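Local coordinates for protein tartronate semialdehyde reductase (Salmonella typhimurium, PDB 1VPD) that probably reduces tartronate semialdehyde to D-glycerate with NADH or NADPH, in the last step of galactarate breakdown to D-glycerate, at residues 89-100 / 116-125; 99-110 / 168-176. All coordinates share one frame; numbering follows the deposited sequence. Where two conformers were deposited one is given.

How the interactions relate
Both contacts are largely buried; interaction 1 lies within the nucleotide-binding sheet, interaction 2 nearer the centre of the chain, where that domain meets the long helix 170-198. In interaction 1, strands 94-97 and 119-122 pair through backbone bonds and apolar side chains. In interaction 2, Asn172, Pro103 and Ile168 bury the most surface, and Asn172 makes the side-chain hydrogen bonds. Both use Ser99 and Ser100, and helix 103-114, packed on interaction 1 through Ile109, Ser110 and Leu113, supplies the first segment of interaction 2. Two bonds join the contacts directly: Asp122 OD2 accepts from Asn172 N, and Val125 O from Lys175 NZ. The C-terminal ends of the two strands lie beside Lys175, the probable active-site residue.

Interaction 1. Residues 89-100 / 116-125; sequences AKPGTVLIDMSS and KGVEMLDAPV
Parallel strands 94-97 and 119-122, the two strands of a beta-alpha-beta unit, pair in register from Val94-Glu119 to Asp97-Asp122. Leu95 is gripped by both its backbone groups: its N donates to Glu119 O (2.9 Å) and its O accepts from Leu121 N. Asp97 repeats this with Leu121 O and Ala123 N. On one face Leu95 and Met120 lie side by side, CD2 4.2 Å from SE; selenomethionine Met120 has CG anti to the backbone N (chi1 -177°) and the chain extended beyond, which carries its CE to Asp97 CB at 3.9 Å. The other face carries Ile96 and Leu121, also alongside each other, and Ile96 CG2 rests on Ala123 CB (3.8 Å). Before the strands, Val118 CG2 meets Ala89 CB at 3.6 Å. Beyond them Met98 bends at chi3 (86°) to lay CE against Val125 CG1 (3.7 Å). Asp97 OD1 takes the Ser99 hydroxyl on its syn lone pair and Ser99 N from above the carboxylate plane, the latter bond making an Asx turn just after the strand; Thr67 OG1 also bonds OD1. Parallel strands with a helical crossover, and a probable NAD(+) residue, Ser100, just past strand 94-97, are typical of the Rossmann fold.

Interaction 2. Residues 99-110 / 168-176; sequences SSIAPLASREIS and IGAGNVTKL
At the junction of the Rossmann-type domain with the long helix 170-198, Asn172 sets its amide against the loop that leads from Ser100 to helix 103-114. Its OD1 accepts from Ile101 N at 3.1 Å, but the donor stands 58° out of the amide plane, above it and not on a lone pair. With chi1 at -82°, CG is swung in to 3.0 Å from Ile101 O, a close approach of carbonyl oxygen to amide carbon. ND2 points the other way, giving a weak bond to Ser106 OG (2.9 Å) and donating to a water that in turn donates to Ser99 O. Both ends of the amide thus have partners, though the Ser106 bond is weak; the backbone N of Asn172 donates to Asp122 OD2.

The short helical segments run nearly antiparallel, at 165°, with axes 8.7 Å apart. Pro103, in the first turn of its helix, is the apolar wedge between them: its CG meets Val173 CG2 at 3.7 Å, the two side chains crossing at about a right angle, while Leu176 CD1 reaches the ring at Pro103 CD. Helix 170-198 leads into the mainly helical part of this HIBADH-related protein, and Gly169 is its N-cap. Gly169 CA faces Ser106 CB, and its O lies near Pro103 CB. Just before it, Ile168 sends CG1 to Ser110 CB (3.7 Å), and its carbonyl O lies against Arg107 CG.

Lys175, the probable active-site residue, passes Ser100 with its aliphatic chain, CE 3.1 Å from Ser100 OG. A bend at chi2 precedes an otherwise extended chain, whose NZ bonds Val125 O and a bound tartrate, probably from the crystallisation liquor. Ser100 O accepts from Lys243 NZ; Ser100 and Lys243 are both predicted to bind NAD(+).

Interaction 1. Residues 89-100 / 116-125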
ATOM      1  N   ALA A  89       0.035 -14.355  20.950  1.00 21.52           N
ATOM      2  CA  ALA A  89       1.169 -14.896  20.213  1.00 22.30           C
ATOM      3  C   ALA A  89       2.152 -15.570  21.159  1.00 23.83           C
ATOM      4  O   ALA A  89       2.618 -14.970  22.112  1.00 24.87           O
ATOM      5  CB  ALA A  89       1.899 -13.775  19.457  1.00 21.95           C
ATOM      6  N   LYS A  90       2.509 -16.799  20.871  1.00 24.80           N
ATOM      7  CA  LYS A  90       3.562 -17.423  21.672  1.00 25.91           C
ATOM      8  C   LYS A  90       4.931 -17.073  21.088  1.00 24.37           C
ATOM      9  O   LYS A  90       5.024 -16.629  19.922  1.00 22.49           O
ATOM     10  CB  LYS A  90       3.341 -18.932  21.775  0.58 26.67           C
ATOM     11  CG  LYS A  90       3.391 -19.707  20.474  0.58 29.73           C
ATOM     12  CD  LYS A  90       2.691 -21.090  20.627  0.58 32.99           C
ATOM     13  CE  LYS A  90       1.567 -21.326  19.611  0.58 35.11           C
ATOM     14  NZ  LYS A  90       0.190 -21.096  20.169  0.58 36.40           N
ATOM     15  N   PRO A  91       5.997 -17.244  21.873  1.00 23.30           N
ATOM     16  CA  PRO A  91       7.342 -16.946  21.381  1.00 22.47           C
ATOM     17  C   PRO A  91       7.596 -17.689  20.098  1.00 21.47           C
ATOM     18  O   PRO A  91       7.211 -18.854  19.969  1.00 21.94           O
ATOM     19  CB  PRO A  91       8.247 -17.449  22.515  1.00 23.06           C
ATOM     20  CG  PRO A  91       7.413 -17.317  23.720  1.00 23.23           C
ATOM     21  CD  PRO A  91       6.040 -17.712  23.277  1.00 23.48           C
ATOM     22  N   GLY A  92       8.177 -16.998  19.119  1.00 20.32           N
ATOM     23  CA  GLY A  92       8.478 -17.557  17.827  1.00 20.30           C
ATOM     24  C   GLY A  92       7.462 -17.224  16.735  1.00 20.21           C
ATOM     25  O   GLY A  92       7.728 -17.442  15.558  1.00 20.69           O
ATOM     26  N   THR A  93       6.297 -16.727  17.130  1.00 19.83           N
ATOM     27  CA  THR A  93       5.283 -16.254  16.196  1.00 19.45           C
ATOM     28  C   THR A  93       5.905 -15.107  15.394  1.00 18.66           C
ATOM     29  O   THR A  93       6.716 -14.368  15.933  1.00 18.04           O
ATOM     30  CB  THR A  93       4.066 -15.725  16.976  1.00 19.70           C
ATOM     31  OG1 THR A  93       3.461 -16.770  17.754  1.00 20.55           O
ATOM     32  CG2 THR A  93       2.951 -15.284  16.034  1.00 19.54           C
ATOM     33  N   VAL A  94       5.515 -14.982  14.129  1.00 18.29           N
ATOM     34  CA  VAL A  94       6.025 -13.932  13.247  1.00 17.94           C
ATOM     35  C   VAL A  94       4.876 -13.054  12.770  1.00 17.31           C
ATOM     36  O   VAL A  94       3.856 -13.571  12.313  1.00 16.82           O
ATOM     37  CB  VAL A  94       6.718 -14.539  12.022  1.00 18.69           C
ATOM     38  CG1 VAL A  94       7.212 -13.441  11.057  1.00 19.68           C
ATOM     39  CG2 VAL A  94       7.884 -15.483  12.457  1.00 19.94           C
ATOM     40  N   LEU A  95       5.057 -11.731  12.859  1.00 16.49           N
ATOM     41  CA  LEU A  95       4.166 -10.766  12.215  1.00 16.03           C
ATOM     42  C   LEU A  95       4.842 -10.270  10.946  1.00 15.56           C
ATOM     43  O   LEU A  95       5.980  -9.790  11.007  1.00 16.33           O
ATOM     44  CB  LEU A  95       3.880  -9.576  13.120  1.00 16.05           C
ATOM     45  CG  LEU A  95       3.179  -8.361  12.476  1.00 16.29           C
ATOM     46  CD1 LEU A  95       1.792  -8.716  11.989  1.00 16.98           C
ATOM     47  CD2 LEU A  95       3.109  -7.220  13.480  1.00 17.18           C
ATOM     48  N   ILE A  96       4.147 -10.398   9.827  1.00 15.05           N
ATOM     49  CA  ILE A  96       4.538  -9.776   8.569  1.00 14.70           C
ATOM     50  C   ILE A  96       3.572  -8.627   8.358  1.00 14.30           C
ATOM     51  O   ILE A  96       2.425  -8.810   7.914  1.00 14.15           O
ATOM     52  CB  ILE A  96       4.518 -10.770   7.387  1.00 14.82           C
ATOM     53  CG1 ILE A  96       5.419 -11.974   7.663  1.00 15.54           C
ATOM     54  CG2 ILE A  96       4.996 -10.103   6.082  1.00 15.87           C
ATOM     55  CD1 ILE A  96       5.382 -12.994   6.568  1.00 17.61           C
ATOM     56  N   ASP A  97       3.997  -7.429   8.718  1.00 13.79           N
ATOM     57  CA  ASP A  97       3.140  -6.267   8.493  1.00 13.89           C
ATOM     58  C   ASP A  97       3.393  -5.754   7.090  1.00 13.45           C
ATOM     59  O   ASP A  97       4.505  -5.326   6.770  1.00 14.13           O
ATOM     60  CB  ASP A  97       3.399  -5.170   9.530  1.00 13.81           C
ATOM     61  CG  ASP A  97       2.487  -3.972   9.355  1.00 14.79           C
ATOM     62  OD1 ASP A  97       1.358  -4.129   8.782  1.00 13.62           O
ATOM     63  OD2 ASP A  97       2.836  -2.841   9.766  1.00 15.24           O
HETATM   64  N   MSE A  98       2.362  -5.805   6.256  1.00 13.14           N
HETATM   65  CA  MSE A  98       2.433  -5.373   4.870  1.00 13.16           C
HETATM   66  C   MSE A  98       1.801  -3.993   4.660  1.00 13.06           C
HETATM   67  O   MSE A  98       1.682  -3.519   3.526  1.00 13.46           O
HETATM   68  CB  MSE A  98       1.796  -6.434   3.971  1.00 13.61           C
HETATM   69  CG  MSE A  98       2.510  -7.806   4.140  1.00 15.40           C
HETATM   70 SE   MSE A  98       1.985  -9.213   2.930  0.86 20.01          SE
HETATM   71  CE  MSE A  98       3.169  -8.792   1.447  1.00 18.98           C
ATOM     72  N   SER A  99       1.449  -3.342   5.762  1.00 12.99           N
ATOM     73  CA  SER A  99       0.944  -1.968   5.765  1.00 12.91           C
ATOM     74  C   SER A  99       2.052  -0.991   5.403  1.00 12.72           C
ATOM     75  O   SER A  99       3.236  -1.227   5.666  1.00 13.45           O
ATOM     76  CB  SER A  99       0.428  -1.603   7.159  1.00 13.00           C
ATOM     77  OG  SER A  99      -0.422  -2.610   7.702  1.00 12.74           O
ATOM     78  N   SER A 100       1.659   0.140   4.840  1.00 12.52           N
ATOM     79  CA  SER A 100       2.564   1.257   4.656  1.00 12.35           C
ATOM     80  C   SER A 100       2.495   2.150   5.883  1.00 12.24           C
ATOM     81  O   SER A 100       1.471   2.824   6.107  1.00 12.49           O
ATOM     82  CB  SER A 100       2.159   2.052   3.425  1.00 12.32           C
ATOM     83  OG  SER A 100       2.195   1.251   2.268  1.00 11.26           O
ATOM     84  N   LYS A 116       8.217  -9.826  23.843  1.00 23.05           N
ATOM     85  CA  LYS A 116       7.432 -11.046  24.039  1.00 23.06           C
ATOM     86  C   LYS A 116       7.871 -12.258  23.201  1.00 21.64           C
ATOM     87  O   LYS A 116       7.221 -13.311  23.224  1.00 21.51           O
ATOM     88  CB  LYS A 116       5.957 -10.731  23.786  1.00 23.95           C
ATOM     89  CG  LYS A 116       5.318  -9.956  24.920  1.00 28.50           C
ATOM     90  CD  LYS A 116       4.842 -10.894  26.044  1.00 33.25           C
ATOM     91  CE  LYS A 116       3.573 -11.652  25.656  1.00 36.73           C
ATOM     92  NZ  LYS A 116       2.771 -12.088  26.841  1.00 39.81           N
ATOM     93  N   GLY A 117       8.971 -12.131  22.466  1.00 20.24           N
ATOM     94  CA  GLY A 117       9.477 -13.200  21.634  1.00 19.69           C
ATOM     95  C   GLY A 117       8.836 -13.329  20.273  1.00 18.93           C
ATOM     96  O   GLY A 117       8.999 -14.342  19.599  1.00 18.80           O
ATOM     97  N   VAL A 118       8.109 -12.291  19.857  1.00 18.38           N
ATOM     98  CA  VAL A 118       7.452 -12.276  18.562  1.00 17.90           C
ATOM     99  C   VAL A 118       8.336 -11.533  17.553  1.00 17.75           C
ATOM    100  O   VAL A 118       8.783 -10.430  17.833  1.00 18.52           O
ATOM    101  CB  VAL A 118       6.065 -11.617  18.693  1.00 17.79           C
ATOM    102  CG1 VAL A 118       5.352 -11.554  17.361  1.00 17.71           C
ATOM    103  CG2 VAL A 118       5.232 -12.373  19.751  1.00 18.54           C
ATOM    104  N   GLU A 119       8.570 -12.154  16.404  1.00 17.42           N
ATOM    105  CA  GLU A 119       9.419 -11.627  15.338  1.00 18.15           C
ATOM    106  C   GLU A 119       8.572 -10.779  14.403  1.00 17.10           C
ATOM    107  O   GLU A 119       7.354 -10.908  14.392  1.00 16.39           O
ATOM    108  CB  GLU A 119      10.005 -12.756  14.509  1.00 19.24           C
ATOM    109  CG  GLU A 119      10.666 -13.868  15.314  1.00 22.58           C
ATOM    110  CD  GLU A 119      12.107 -13.606  15.653  1.00 27.14           C
ATOM    111  OE1 GLU A 119      12.613 -12.473  15.434  1.00 27.56           O
ATOM    112  OE2 GLU A 119      12.725 -14.564  16.169  1.00 29.88           O
HETATM  113  N   MSE A 120       9.223  -9.951  13.589  1.00 16.15           N
HETATM  114  CA  MSE A 120       8.484  -9.045  12.696  1.00 15.77           C
HETATM  115  C   MSE A 120       9.266  -8.712  11.432  1.00 15.32           C
HETATM  116  O   MSE A 120      10.486  -8.483  11.480  1.00 16.43           O
HETATM  117  CB  MSE A 120       8.115  -7.744  13.421  1.00 15.83           C
HETATM  118  CG  MSE A 120       7.289  -6.796  12.572  1.00 17.49           C
HETATM  119 SE   MSE A 120       6.804  -5.241  13.589  0.84 21.39          SE
HETATM  120  CE  MSE A 120       6.066  -4.130  12.238  1.00 18.53           C
ATOM    121  N   LEU A 121       8.564  -8.728  10.305  1.00 14.19           N
ATOM    122  CA  LEU A 121       9.047  -8.144   9.059  1.00 14.32           C
ATOM    123  C   LEU A 121       8.132  -6.974   8.693  1.00 14.27           C
ATOM    124  O   LEU A 121       6.910  -7.063   8.872  1.00 14.13           O
ATOM    125  CB  LEU A 121       9.004  -9.137   7.900  1.00 14.77           C
ATOM    126  CG  LEU A 121       9.775 -10.459   8.024  1.00 15.57           C
ATOM    127  CD1 LEU A 121       9.450 -11.353   6.849  1.00 16.79           C
ATOM    128  CD2 LEU A 121      11.239 -10.154   8.106  1.00 16.07           C
ATOM    129  N   ASP A 122       8.716  -5.905   8.150  1.00 13.91           N
ATOM    130  CA  ASP A 122       7.940  -4.861   7.491  1.00 13.88           C
ATOM    131  C   ASP A 122       8.037  -5.070   5.988  1.00 13.28           C
ATOM    132  O   ASP A 122       9.104  -4.905   5.402  1.00 13.97           O
ATOM    133  CB  ASP A 122       8.314  -3.431   7.931  1.00 13.87           C
ATOM    134  CG  ASP A 122       9.740  -3.017   7.600  1.00 14.59           C
ATOM    135  OD1 ASP A 122      10.703  -3.763   7.915  1.00 14.00           O
ATOM    136  OD2 ASP A 122      10.004  -1.893   7.085  1.00 14.13           O
ATOM    137  N   ALA A 123       6.924  -5.491   5.388  1.00 13.06           N
ATOM    138  CA  ALA A 123       6.872  -5.911   3.988  1.00 13.54           C
ATOM    139  C   ALA A 123       5.754  -5.206   3.200  1.00 13.47           C
ATOM    140  O   ALA A 123       4.846  -5.863   2.672  1.00 13.54           O
ATOM    141  CB  ALA A 123       6.687  -7.419   3.914  1.00 14.15           C
ATOM    142  N   PRO A 124       5.816  -3.876   3.111  1.00 13.06           N
ATOM    143  CA  PRO A 124       4.858  -3.131   2.299  1.00 12.72           C
ATOM    144  C   PRO A 124       4.999  -3.459   0.817  1.00 13.07           C
ATOM    145  O   PRO A 124       5.972  -4.087   0.360  1.00 13.69           O
ATOM    146  CB  PRO A 124       5.205  -1.658   2.590  1.00 12.49           C
ATOM    147  CG  PRO A 124       6.630  -1.681   3.012  1.00 12.76           C
ATOM    148  CD  PRO A 124       6.803  -2.986   3.748  1.00 13.06           C
ATOM    149  N   VAL A 125       3.997  -3.053   0.060  1.00 12.84           N
ATOM    150  CA  VAL A 125       3.854  -3.485  -1.314  1.00 13.45           C
ATOM    151  C   VAL A 125       3.634  -2.334  -2.252  1.00 13.66           C
ATOM    152  O   VAL A 125       3.229  -1.235  -1.836  1.00 14.22           O
ATOM    153  CB  VAL A 125       2.682  -4.514  -1.471  1.00 13.67           C
ATOM    154  CG1 VAL A 125       2.761  -5.601  -0.416  1.00 14.03           C
ATOM    155  CG2 VAL A 125       1.311  -3.845  -1.400  1.00 13.89           C
TER
HETATM  156  O   HOH W   1       4.829 -14.471  23.555  1.00 48.71           O
HETATM  157  O   HOH W   2       1.810  -1.532   1.648  1.00 11.68           O

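Interaction 2. Residues 99-110 / 168-176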
ATOM      1  N   SER A  99       1.449  -3.342   5.762  1.00 12.99           N
ATOM      2  CA  SER A  99       0.944  -1.968   5.765  1.00 12.91           C
ATOM      3  C   SER A  99       2.052  -0.991   5.403  1.00 12.72           C
ATOM      4  O   SER A  99       3.236  -1.227   5.666  1.00 13.45           O
ATOM      5  CB  SER A  99       0.428  -1.603   7.159  1.00 13.00           C
ATOM      6  OG  SER A  99      -0.422  -2.610   7.702  1.00 12.74           O
ATOM      7  N   SER A 100       1.659   0.140   4.840  1.00 12.52           N
ATOM      8  CA  SER A 100       2.564   1.257   4.656  1.00 12.35           C
ATOM      9  C   SER A 100       2.495   2.150   5.883  1.00 12.24           C
ATOM     10  O   SER A 100       1.471   2.824   6.107  1.00 12.49           O
ATOM     11  CB  SER A 100       2.159   2.052   3.425  1.00 12.32           C
ATOM     12  OG  SER A 100       2.195   1.251   2.268  1.00 11.26           O
ATOM     13  N   ILE A 101       3.542   2.138   6.706  1.00 12.20           N
ATOM     14  CA  ILE A 101       3.562   2.954   7.930  1.00 11.76           C
ATOM     15  C   ILE A 101       4.919   3.610   8.112  1.00 12.48           C
ATOM     16  O   ILE A 101       5.885   3.211   7.473  1.00 11.72           O
ATOM     17  CB  ILE A 101       3.170   2.142   9.210  1.00 12.01           C
ATOM     18  CG1 ILE A 101       4.255   1.140   9.641  1.00 11.71           C
ATOM     19  CG2 ILE A 101       1.849   1.453   9.012  1.00 11.92           C
ATOM     20  CD1 ILE A 101       3.941   0.440  10.977  1.00 13.36           C
ATOM     21  N   ALA A 102       4.993   4.598   8.998  1.00 12.66           N
ATOM     22  CA  ALA A 102       6.254   5.297   9.270  1.00 13.17           C
ATOM     23  C   ALA A 102       7.324   4.297   9.687  1.00 13.25           C
ATOM     24  O   ALA A 102       7.058   3.468  10.562  1.00 13.17           O
ATOM     25  CB  ALA A 102       6.062   6.336  10.364  1.00 13.71           C
ATOM     26  N   PRO A 103       8.516   4.344   9.097  1.00 13.48           N
ATOM     27  CA  PRO A 103       9.598   3.435   9.536  1.00 14.13           C
ATOM     28  C   PRO A 103       9.843   3.398  11.047  1.00 14.80           C
ATOM     29  O   PRO A 103      10.064   2.307  11.600  1.00 15.12           O
ATOM     30  CB  PRO A 103      10.821   3.952   8.785  1.00 14.65           C
ATOM     31  CG  PRO A 103      10.281   4.575   7.563  1.00 14.21           C
ATOM     32  CD  PRO A 103       8.909   5.112   7.896  1.00 13.28           C
ATOM     33  N   LEU A 104       9.778   4.553  11.709  1.00 15.28           N
ATOM     34  CA  LEU A 104       9.922   4.612  13.171  1.00 16.95           C
ATOM     35  C   LEU A 104       8.856   3.768  13.862  1.00 16.26           C
ATOM     36  O   LEU A 104       9.128   3.113  14.870  1.00 16.12           O
ATOM     37  CB  LEU A 104       9.840   6.041  13.683  1.00 18.77           C
ATOM     38  CG  LEU A 104       9.732   6.209  15.219  1.00 22.90           C
ATOM     39  CD1 LEU A 104      11.008   5.750  15.874  1.00 26.18           C
ATOM     40  CD2 LEU A 104       9.389   7.647  15.647  1.00 25.87           C
ATOM     41  N   ALA A 105       7.632   3.797  13.340  1.00 15.70           N
ATOM     42  CA  ALA A 105       6.557   2.983  13.906  1.00 16.03           C
ATOM     43  C   ALA A 105       6.816   1.482  13.736  1.00 15.81           C
ATOM     44  O   ALA A 105       6.572   0.705  14.673  1.00 15.68           O
ATOM     45  CB  ALA A 105       5.215   3.369  13.330  1.00 17.03           C
ATOM     46  N   SER A 106       7.293   1.060  12.562  1.00 15.50           N
ATOM     47  CA  SER A 106       7.680  -0.336  12.372  1.00 16.12           C
ATOM     48  C   SER A 106       8.685  -0.754  13.438  1.00 16.36           C
ATOM     49  O   SER A 106       8.560  -1.829  14.048  1.00 16.65           O
ATOM     50  CB  SER A 106       8.286  -0.580  10.983  1.00 15.91           C
ATOM     51  OG  SER A 106       7.347  -0.323   9.969  1.00 17.12           O
ATOM     52  N   ARG A 107       9.681   0.088  13.666  1.00 16.76           N
ATOM     53  CA  ARG A 107      10.737  -0.228  14.648  1.00 18.06           C
ATOM     54  C   ARG A 107      10.196  -0.288  16.078  1.00 17.79           C
ATOM     55  O   ARG A 107      10.552  -1.200  16.847  1.00 17.76           O
ATOM     56  CB  ARG A 107      11.882   0.800  14.572  0.52 18.54           C
ATOM     57  CG  ARG A 107      12.713   0.728  13.299  0.52 21.33           C
ATOM     58  CD  ARG A 107      14.013   1.589  13.318  0.52 24.52           C
ATOM     59  NE  ARG A 107      13.738   3.009  13.563  0.52 26.84           N
ATOM     60  CZ  ARG A 107      13.669   3.978  12.646  0.52 28.57           C
ATOM     61  NH1 ARG A 107      13.872   3.728  11.349  0.52 29.17           N
ATOM     62  NH2 ARG A 107      13.401   5.226  13.040  0.52 28.13           N
ATOM     63  N   GLU A 108       9.299   0.632  16.416  1.00 17.39           N
ATOM     64  CA  GLU A 108       8.649   0.651  17.727  1.00 18.23           C
ATOM     65  C   GLU A 108       7.807  -0.596  17.986  1.00 17.35           C
ATOM     66  O   GLU A 108       7.877  -1.204  19.067  1.00 17.28           O
ATOM     67  CB  GLU A 108       7.743   1.872  17.864  1.00 19.49           C
ATOM     68  CG  GLU A 108       8.498   3.162  18.061  1.00 24.20           C
ATOM     69  CD  GLU A 108       7.596   4.392  18.059  1.00 28.93           C
ATOM     70  OE1 GLU A 108       6.498   4.406  17.425  1.00 31.60           O
ATOM     71  OE2 GLU A 108       8.011   5.365  18.693  1.00 33.33           O
ATOM     72  N   ILE A 109       7.000  -0.964  17.000  1.00 16.13           N
ATOM     73  CA  ILE A 109       6.130  -2.126  17.108  1.00 15.98           C
ATOM     74  C   ILE A 109       7.008  -3.389  17.170  1.00 15.94           C
ATOM     75  O   ILE A 109       6.746  -4.303  17.965  1.00 16.49           O
ATOM     76  CB  ILE A 109       5.163  -2.193  15.906  1.00 15.70           C
ATOM     77  CG1 ILE A 109       4.197  -0.993  15.948  1.00 16.59           C
ATOM     78  CG2 ILE A 109       4.387  -3.508  15.937  1.00 16.90           C
ATOM     79  CD1 ILE A 109       3.518  -0.717  14.631  1.00 17.93           C
ATOM     80  N   SER A 110       8.046  -3.439  16.344  1.00 15.46           N
ATOM     81  CA  SER A 110       8.981  -4.573  16.376  1.00 16.23           C
ATOM     82  C   SER A 110       9.614  -4.751  17.765  1.00 16.88           C
ATOM     83  O   SER A 110       9.729  -5.882  18.277  1.00 16.89           O
ATOM     84  CB  SER A 110      10.067  -4.388  15.322  1.00 16.42           C
ATOM     85  OG  SER A 110      11.010  -5.456  15.358  1.00 17.95           O
ATOM     86  N   ILE A 168      14.821  -4.087  10.057  1.00 16.13           N
ATOM     87  CA  ILE A 168      13.443  -3.682  10.316  1.00 15.84           C
ATOM     88  C   ILE A 168      13.284  -2.165  10.104  1.00 15.35           C
ATOM     89  O   ILE A 168      14.066  -1.370  10.599  1.00 15.45           O
ATOM     90  CB  ILE A 168      12.994  -4.117  11.748  1.00 16.17           C
ATOM     91  CG1 ILE A 168      11.525  -3.764  11.997  1.00 17.21           C
ATOM     92  CG2 ILE A 168      13.910  -3.522  12.847  1.00 17.81           C
ATOM     93  CD1 ILE A 168      10.536  -4.640  11.257  1.00 17.85           C
ATOM     94  N   GLY A 169      12.246  -1.811   9.351  1.00 14.37           N
ATOM     95  CA  GLY A 169      11.992  -0.440   8.931  1.00 13.83           C
ATOM     96  C   GLY A 169      12.416  -0.121   7.517  1.00 13.74           C
ATOM     97  O   GLY A 169      11.893   0.816   6.921  1.00 13.03           O
ATOM     98  N   ALA A 170      13.334  -0.909   6.956  1.00 13.42           N
ATOM     99  CA  ALA A 170      13.849  -0.663   5.617  1.00 13.38           C
ATOM    100  C   ALA A 170      12.818  -0.927   4.552  1.00 13.06           C
ATOM    101  O   ALA A 170      12.858  -0.296   3.493  1.00 13.09           O
ATOM    102  CB  ALA A 170      15.127  -1.477   5.339  1.00 13.73           C
ATOM    103  N   GLY A 171      11.878  -1.819   4.821  1.00 12.67           N
ATOM    104  CA  GLY A 171      10.762  -2.019   3.915  1.00 12.31           C
ATOM    105  C   GLY A 171       9.980  -0.715   3.754  1.00 12.34           C
ATOM    106  O   GLY A 171       9.698  -0.281   2.636  1.00 11.86           O
ATOM    107  N   ASN A 172       9.619  -0.114   4.874  1.00 11.90           N
ATOM    108  CA  ASN A 172       8.904   1.144   4.838  1.00 11.63           C
ATOM    109  C   ASN A 172       9.725   2.310   4.338  1.00 11.40           C
ATOM    110  O   ASN A 172       9.175   3.161   3.666  1.00 11.49           O
ATOM    111  CB  ASN A 172       8.211   1.424   6.153  1.00 11.35           C
ATOM    112  CG  ASN A 172       6.873   0.681   6.230  1.00 12.24           C
ATOM    113  OD1 ASN A 172       6.004   0.887   5.384  1.00 12.70           O
ATOM    114  ND2 ASN A 172       6.748  -0.229   7.182  1.00 13.69           N
ATOM    115  N   VAL A 173      11.040   2.337   4.573  1.00 11.37           N
ATOM    116  CA  VAL A 173      11.846   3.384   3.939  1.00 11.47           C
ATOM    117  C   VAL A 173      11.761   3.231   2.422  1.00 11.35           C
ATOM    118  O   VAL A 173      11.605   4.205   1.702  1.00 11.55           O
ATOM    119  CB  VAL A 173      13.330   3.352   4.411  1.00 11.54           C
ATOM    120  CG1 VAL A 173      14.196   4.279   3.570  1.00 12.56           C
ATOM    121  CG2 VAL A 173      13.438   3.727   5.844  1.00 12.79           C
ATOM    122  N   THR A 174      11.848   1.991   1.933  1.00 11.73           N
ATOM    123  CA  THR A 174      11.778   1.708   0.510  1.00 11.45           C
ATOM    124  C   THR A 174      10.406   2.105  -0.027  1.00 11.18           C
ATOM    125  O   THR A 174      10.302   2.689  -1.113  1.00 11.60           O
ATOM    126  CB  THR A 174      12.098   0.224   0.250  1.00 11.53           C
ATOM    127  OG1 THR A 174      13.417  -0.079   0.732  1.00 12.69           O
ATOM    128  CG2 THR A 174      12.136  -0.089  -1.242  1.00 12.39           C
ATOM    129  N   LYS A 175       9.366   1.812   0.745  1.00 10.81           N
ATOM    130  CA  LYS A 175       8.007   2.230   0.384  1.00 10.53           C
ATOM    131  C   LYS A 175       7.843   3.765   0.358  1.00 10.78           C
ATOM    132  O   LYS A 175       7.093   4.273  -0.469  1.00 11.08           O
ATOM    133  CB  LYS A 175       6.963   1.580   1.298  1.00 10.92           C
ATOM    134  CG  LYS A 175       5.506   1.935   0.974  1.00 10.64           C
ATOM    135  CD  LYS A 175       5.038   1.515  -0.427  1.00 11.05           C
ATOM    136  CE  LYS A 175       3.518   1.614  -0.558  1.00 10.77           C
ATOM    137  NZ  LYS A 175       3.051   1.436  -1.974  1.00 12.16           N
ATOM    138  N   LEU A 176       8.527   4.503   1.223  1.00 10.96           N
ATOM    139  CA  LEU A 176       8.503   5.979   1.135  1.00 11.36           C
ATOM    140  C   LEU A 176       9.079   6.445  -0.197  1.00 11.16           C
ATOM    141  O   LEU A 176       8.476   7.260  -0.894  1.00 10.91           O
ATOM    142  CB  LEU A 176       9.214   6.656   2.306  1.00 11.82           C
ATOM    143  CG  LEU A 176       8.656   6.358   3.704  1.00 12.38           C
ATOM    144  CD1 LEU A 176       9.492   7.045   4.759  1.00 13.28           C
ATOM    145  CD2 LEU A 176       7.188   6.758   3.808  1.00 12.65           C
TER
HETATM  146  O   HOH W   3       5.051  -2.657   6.903  1.00 12.75           O